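Local coordinates for protein FprA (Mycobacterium tuberculosis, PDB 1LQT) that catalyses electron transfer between NADPH and ferredoxin through its FAD cofactor, and may supply electrons to P450 systems, at the 4-oxo-nicotinamide-adenine dinucleotide phosphate site. Sequence-based numbering; all coordinates share one arbitrary frame.

The 4-oxo-nicotinamide-adenine dinucleotide phosphate site. Residues 57, 110, 112, 153-158, 161, 199-200, 204, 206, 211, 321-324, 359, 364-367. With ODP (4-oxo-nicotinamide-adenine dinucleotide phosphate), chain B.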
# COMPACT_ATOMS: atom_id res chain seq x y z
N HIS A 57 -12.12 -4.16 5.14
CA HIS A 57 -11.89 -2.90 5.86
C HIS A 57 -12.57 -1.74 5.08
O HIS A 57 -11.94 -0.73 4.76
CB HIS A 57 -10.38 -2.60 6.02
CG HIS A 57 -9.70 -3.38 7.11
ND1 HIS A 57 -8.35 -3.60 7.12
CD2 HIS A 57 -10.16 -3.83 8.30
CE1 HIS A 57 -8.02 -4.28 8.20
NE2 HIS A 57 -9.11 -4.46 8.93
N ARG A 110 9.66 -5.54 -0.88
CA ARG A 110 10.93 -5.97 -0.29
C ARG A 110 11.00 -7.50 -0.36
O ARG A 110 10.05 -8.23 -0.09
CB ARG A 110 11.04 -5.51 1.14
CG ARG A 110 11.17 -4.01 1.29
CD ARG A 110 11.53 -3.57 2.68
NE ARG A 110 12.90 -3.95 3.03
CZ ARG A 110 13.25 -4.94 3.84
NH1 ARG A 110 12.39 -5.78 4.36
NH2 ARG A 110 14.55 -5.14 4.07
N LEU A 112 13.06 -11.19 0.73
CA LEU A 112 13.75 -11.86 1.81
C LEU A 112 15.22 -12.15 1.49
O LEU A 112 16.04 -12.28 2.39
CB LEU A 112 13.07 -13.20 2.09
CG LEU A 112 11.62 -13.12 2.54
CD1 LEU A 112 11.00 -14.49 2.51
CD2 LEU A 112 11.50 -12.50 3.89
N ILE A 153 5.31 -14.19 6.21
CA ILE A 153 6.49 -13.63 6.88
C ILE A 153 6.24 -12.16 7.17
O ILE A 153 5.87 -11.43 6.27
CB ILE A 153 7.75 -13.77 6.03
CG1 ILE A 153 7.95 -15.20 5.51
CG2 ILE A 153 8.96 -13.27 6.80
CD1 ILE A 153 8.05 -16.27 6.56
N GLY A 154 6.44 -11.74 8.42
CA GLY A 154 6.37 -10.36 8.81
C GLY A 154 5.38 -10.12 9.93
O GLY A 154 4.48 -10.92 10.16
N ASN A 155 5.56 -9.00 10.60
CA ASN A 155 4.76 -8.62 11.76
C ASN A 155 4.21 -7.20 11.65
O ASN A 155 4.11 -6.50 12.65
CB ASN A 155 5.54 -8.79 13.07
CG ASN A 155 5.53 -10.20 13.69
OD1 ASN A 155 6.14 -10.34 14.74
ND2 ASN A 155 4.90 -11.19 13.07
N GLY A 156 3.82 -6.81 10.44
CA GLY A 156 3.07 -5.59 10.25
C GLY A 156 1.61 -5.88 9.95
O GLY A 156 1.19 -7.03 9.79
N ASN A 157 0.82 -4.82 9.88
CA ASN A 157 -0.59 -5.02 9.65
C ASN A 157 -0.90 -5.65 8.30
O ASN A 157 -1.94 -6.28 8.16
CB ASN A 157 -1.35 -3.69 9.81
CG ASN A 157 -1.47 -3.24 11.25
OD1 ASN A 157 -1.55 -4.04 12.17
ND2 ASN A 157 -1.50 -1.93 11.44
N VAL A 158 -0.04 -5.48 7.30
CA VAL A 158 -0.34 -6.13 6.03
C VAL A 158 -0.30 -7.66 6.20
O VAL A 158 -1.04 -8.39 5.56
CB VAL A 158 0.57 -5.63 4.90
CG1 VAL A 158 0.32 -6.42 3.62
CG2 VAL A 158 0.35 -4.16 4.68
N ASP A 161 -3.66 -8.60 7.27
CA ASP A 161 -4.61 -8.56 6.16
C ASP A 161 -4.49 -9.85 5.34
O ASP A 161 -5.50 -10.48 4.99
CB ASP A 161 -4.34 -7.38 5.23
CG ASP A 161 -4.80 -6.03 5.75
OD1 ASP A 161 -5.42 -5.95 6.81
OD2 ASP A 161 -4.58 -5.03 5.03
N ARG A 199 10.34 -12.09 12.88
CA ARG A 199 11.76 -12.29 13.17
C ARG A 199 12.16 -11.80 14.55
O ARG A 199 13.03 -12.41 15.18
CB ARG A 199 12.64 -11.70 12.08
CG ARG A 199 12.59 -10.19 11.92
CD ARG A 199 13.62 -9.70 10.95
NE ARG A 199 13.47 -8.28 10.70
CZ ARG A 199 14.17 -7.63 9.80
NH1 ARG A 199 15.09 -8.27 9.09
NH2 ARG A 199 13.98 -6.34 9.62
N ARG A 200 11.57 -10.69 14.99
CA ARG A 200 11.78 -10.19 16.34
C ARG A 200 10.64 -10.67 17.23
O ARG A 200 9.98 -11.64 16.91
CB ARG A 200 12.05 -8.68 16.34
CG ARG A 200 13.33 -8.32 15.59
CD ARG A 200 13.79 -6.90 15.79
NE ARG A 200 12.84 -5.96 15.19
CZ ARG A 200 12.76 -4.68 15.51
NH1 ARG A 200 13.53 -4.16 16.46
NH2 ARG A 200 11.86 -3.92 14.94
N GLN A 204 8.40 -5.92 19.50
CA GLN A 204 8.89 -5.26 18.29
C GLN A 204 7.88 -5.31 17.15
O GLN A 204 8.14 -4.81 16.07
CB GLN A 204 10.21 -5.89 17.87
CG GLN A 204 11.34 -5.62 18.82
CD GLN A 204 11.33 -6.52 20.04
OE1 GLN A 204 11.00 -7.70 19.95
NE2 GLN A 204 11.70 -5.94 21.18
N ALA A 206 5.00 -4.61 14.54
CA ALA A 206 4.50 -3.38 13.93
C ALA A 206 2.97 -3.36 13.84
O ALA A 206 2.37 -2.39 13.38
CB ALA A 206 5.14 -3.14 12.56
N GLU A 211 -6.49 -3.98 14.86
CA GLU A 211 -6.28 -5.00 13.87
C GLU A 211 -6.02 -6.36 14.53
O GLU A 211 -6.47 -7.39 14.05
CB GLU A 211 -5.17 -4.57 12.93
CG GLU A 211 -5.61 -3.35 12.10
CD GLU A 211 -5.78 -1.99 12.85
OE1 GLU A 211 -5.12 -1.75 13.93
OE2 GLU A 211 -6.60 -1.12 12.36
N SER A 321 5.44 -10.60 3.72
CA SER A 321 4.89 -9.29 4.04
C SER A 321 5.93 -8.52 4.83
O SER A 321 5.75 -8.20 6.00
CB SER A 321 3.54 -9.42 4.76
OG SER A 321 2.93 -8.15 4.84
N VAL A 322 7.03 -8.25 4.16
CA VAL A 322 8.18 -7.64 4.80
C VAL A 322 8.40 -6.22 4.32
O VAL A 322 9.50 -5.68 4.42
CB VAL A 322 9.43 -8.52 4.77
CG1 VAL A 322 9.15 -9.82 5.47
CG2 VAL A 322 9.95 -8.78 3.35
N GLY A 323 7.34 -5.62 3.81
CA GLY A 323 7.32 -4.23 3.39
C GLY A 323 7.14 -4.06 1.92
O GLY A 323 7.59 -4.87 1.11
N TYR A 324 6.45 -2.98 1.58
CA TYR A 324 6.40 -2.48 0.21
C TYR A 324 7.76 -1.78 -0.07
O TYR A 324 8.55 -1.57 0.83
CB TYR A 324 5.22 -1.53 0.03
CG TYR A 324 3.89 -2.25 -0.15
CD1 TYR A 324 3.42 -3.23 0.72
CD2 TYR A 324 3.08 -1.91 -1.22
CE1 TYR A 324 2.21 -3.88 0.49
CE2 TYR A 324 1.85 -2.55 -1.45
CZ TYR A 324 1.43 -3.54 -0.62
OH TYR A 324 0.25 -4.21 -0.80
N TRP A 359 4.61 7.87 0.66
CA TRP A 359 5.54 6.77 0.83
C TRP A 359 6.80 6.85 -0.03
O TRP A 359 7.81 6.32 0.38
CB TRP A 359 4.79 5.45 0.63
CG TRP A 359 3.92 5.10 1.80
CD1 TRP A 359 3.61 5.87 2.86
CD2 TRP A 359 3.33 3.83 2.04
NE1 TRP A 359 2.85 5.16 3.76
CE2 TRP A 359 2.69 3.89 3.29
CE3 TRP A 359 3.31 2.61 1.34
CZ2 TRP A 359 2.07 2.80 3.85
CZ3 TRP A 359 2.69 1.51 1.93
CH2 TRP A 359 2.09 1.63 3.17
N PRO A 364 7.62 3.33 3.29
CA PRO A 364 6.30 2.74 3.25
C PRO A 364 5.71 2.43 4.59
O PRO A 364 5.39 1.24 4.86
CB PRO A 364 6.54 1.46 2.47
CG PRO A 364 7.91 1.05 2.87
CD PRO A 364 8.68 2.35 2.96
N THR A 365 5.53 3.46 5.39
CA THR A 365 4.88 3.26 6.68
C THR A 365 3.94 4.42 6.99
O THR A 365 4.09 5.56 6.54
CB THR A 365 5.84 2.98 7.82
OG1 THR A 365 6.66 4.12 7.94
CG2 THR A 365 6.76 1.80 7.58
N GLY A 366 2.91 4.07 7.72
CA GLY A 366 1.92 4.99 8.22
C GLY A 366 0.55 4.74 7.65
O GLY A 366 0.38 4.39 6.48
N VAL A 367 -0.44 5.02 8.48
CA VAL A 367 -1.83 5.00 8.07
C VAL A 367 -2.10 6.15 7.09
O VAL A 367 -1.29 7.07 6.90
CB VAL A 367 -2.77 5.10 9.28
CG1 VAL A 367 -2.65 3.86 10.14
CG2 VAL A 367 -2.55 6.34 10.11
O1X ODP B . 11.94 -6.68 12.60
P2B ODP B . 11.12 -5.68 11.85
O2X ODP B . 10.33 -4.73 12.72
O3X ODP B . 11.92 -4.92 10.80
O2B ODP B . 10.05 -6.61 11.07
C2B ODP B . 9.32 -6.15 9.94
C3B ODP B . 7.86 -5.84 10.20
O3B ODP B . 7.31 -6.79 11.09
C1B ODP B . 9.22 -7.25 8.94
N9A ODP B . 10.42 -7.58 8.21
C8A ODP B . 11.17 -6.76 7.40
N7A ODP B . 12.16 -7.42 6.83
C5A ODP B . 12.06 -8.72 7.26
C4A ODP B . 10.97 -8.81 8.13
N3A ODP B . 10.55 -9.95 8.74
C2A ODP B . 11.30 -11.03 8.46
N1A ODP B . 12.37 -11.04 7.61
C6A ODP B . 12.76 -9.88 7.00
N6A ODP B . 13.78 -9.95 6.13
O4B ODP B . 8.23 -6.78 8.04
C4B ODP B . 7.25 -6.06 8.81
C5B ODP B . 6.92 -4.78 8.10
O5B ODP B . 5.83 -4.19 8.77
PA ODP B . 5.41 -2.69 8.41
O1A ODP B . 4.34 -2.30 9.32
O2A ODP B . 6.59 -1.81 8.30
O3 ODP B . 4.89 -2.85 6.91
PN ODP B . 3.48 -3.38 6.27
O1N ODP B . 2.93 -4.49 7.07
O2N ODP B . 3.80 -3.56 4.84
O5D ODP B . 2.52 -2.15 6.49
C5D ODP B . 2.81 -0.91 5.80
C4D ODP B . 2.07 0.21 6.50
O4D ODP B . 0.68 0.20 6.22
C1D ODP B . -0.05 0.19 7.45
C2D ODP B . 0.89 -0.33 8.45
O2D ODP B . 0.50 -0.19 9.77
C3D ODP B . 2.22 0.16 8.02
O3D ODP B . 2.41 1.45 8.55
N1N ODP B . -1.35 -0.38 7.30
C2N ODP B . -2.33 0.00 8.24
C3N ODP B . -3.42 -0.79 8.39
C7N ODP B . -4.40 -0.30 9.46
N7N ODP B . -5.45 -1.04 9.65
O7N ODP B . -4.10 0.75 10.09
C4N ODP B . -3.62 -1.99 7.69
O99 ODP B . -4.60 -2.77 7.87
C5N ODP B . -2.57 -2.37 6.74
C6N ODP B . -1.43 -1.55 6.58
O HOH W 1 3.63 -7.10 7.41
O HOH W 2 8.98 -10.10 11.15
O HOH W 3 4.40 -5.92 3.48
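Two arginines clamp the 2'-phosphate of ODP, a covalently modified NADP+. Arg199 leaves the backbone with CG in the crowded position between N and the carbonyl carbon (chi1 65°), then runs extended, presenting NE to ODP O1X and NH2 to ODP O3X, the latter a salt bridge of 2.8 Å. Arg200, bent at chi3, also comes side-on: its NE shares O1X, while Arg200 NH2 forms a salt bridge to ODP O2X at 2.8 Å. Gln204 CB backs one face of the Arg200 guanidinium.

The adenine lies sandwiched between Arg199, whose CZ makes a cation-pi contact 3.6 Å from the centroid of the five-membered ring of ODP, and Val322, whose CB and CG1 make CH-pi contacts on the opposite face. At the edge, Arg110 NH1 donates to ODP N7A (3.0 Å) and, nearly within its guanidinium plane, to Val322 O.

Backbone amides hold the diphosphate and the riboses. Val158 N, in the first turn of helix 157-167 after the Rossmann-type glycine loop, donates to ODP O1N (3.1 Å); that helix start would favour the phosphate charge. Waters bridge O1N to Ser321 and O2N to Gly323 N. Gly366 N meets the ribose 3'-hydroxyl O3D almost straight (170° at H), and Asn155 N donates to O3B of the adenosine ribose.

Over the 4-oxo-nicotinamide ring sits Asn157 CB, 3.6 Å from the ODP ring centroid. The carboxamide ODP N7N donates to Glu211 OE2 (2.9 Å), reaching it from above the carboxylate plane. ODP O99 lies 3.5 Å from Asp161 OD1.

The site reads the 2'-phosphate distinguishing NADP from NAD and in NADP(H) would hold the nicotinamide for hydride exchange with FAD; here C4N carries oxo oxygen O99.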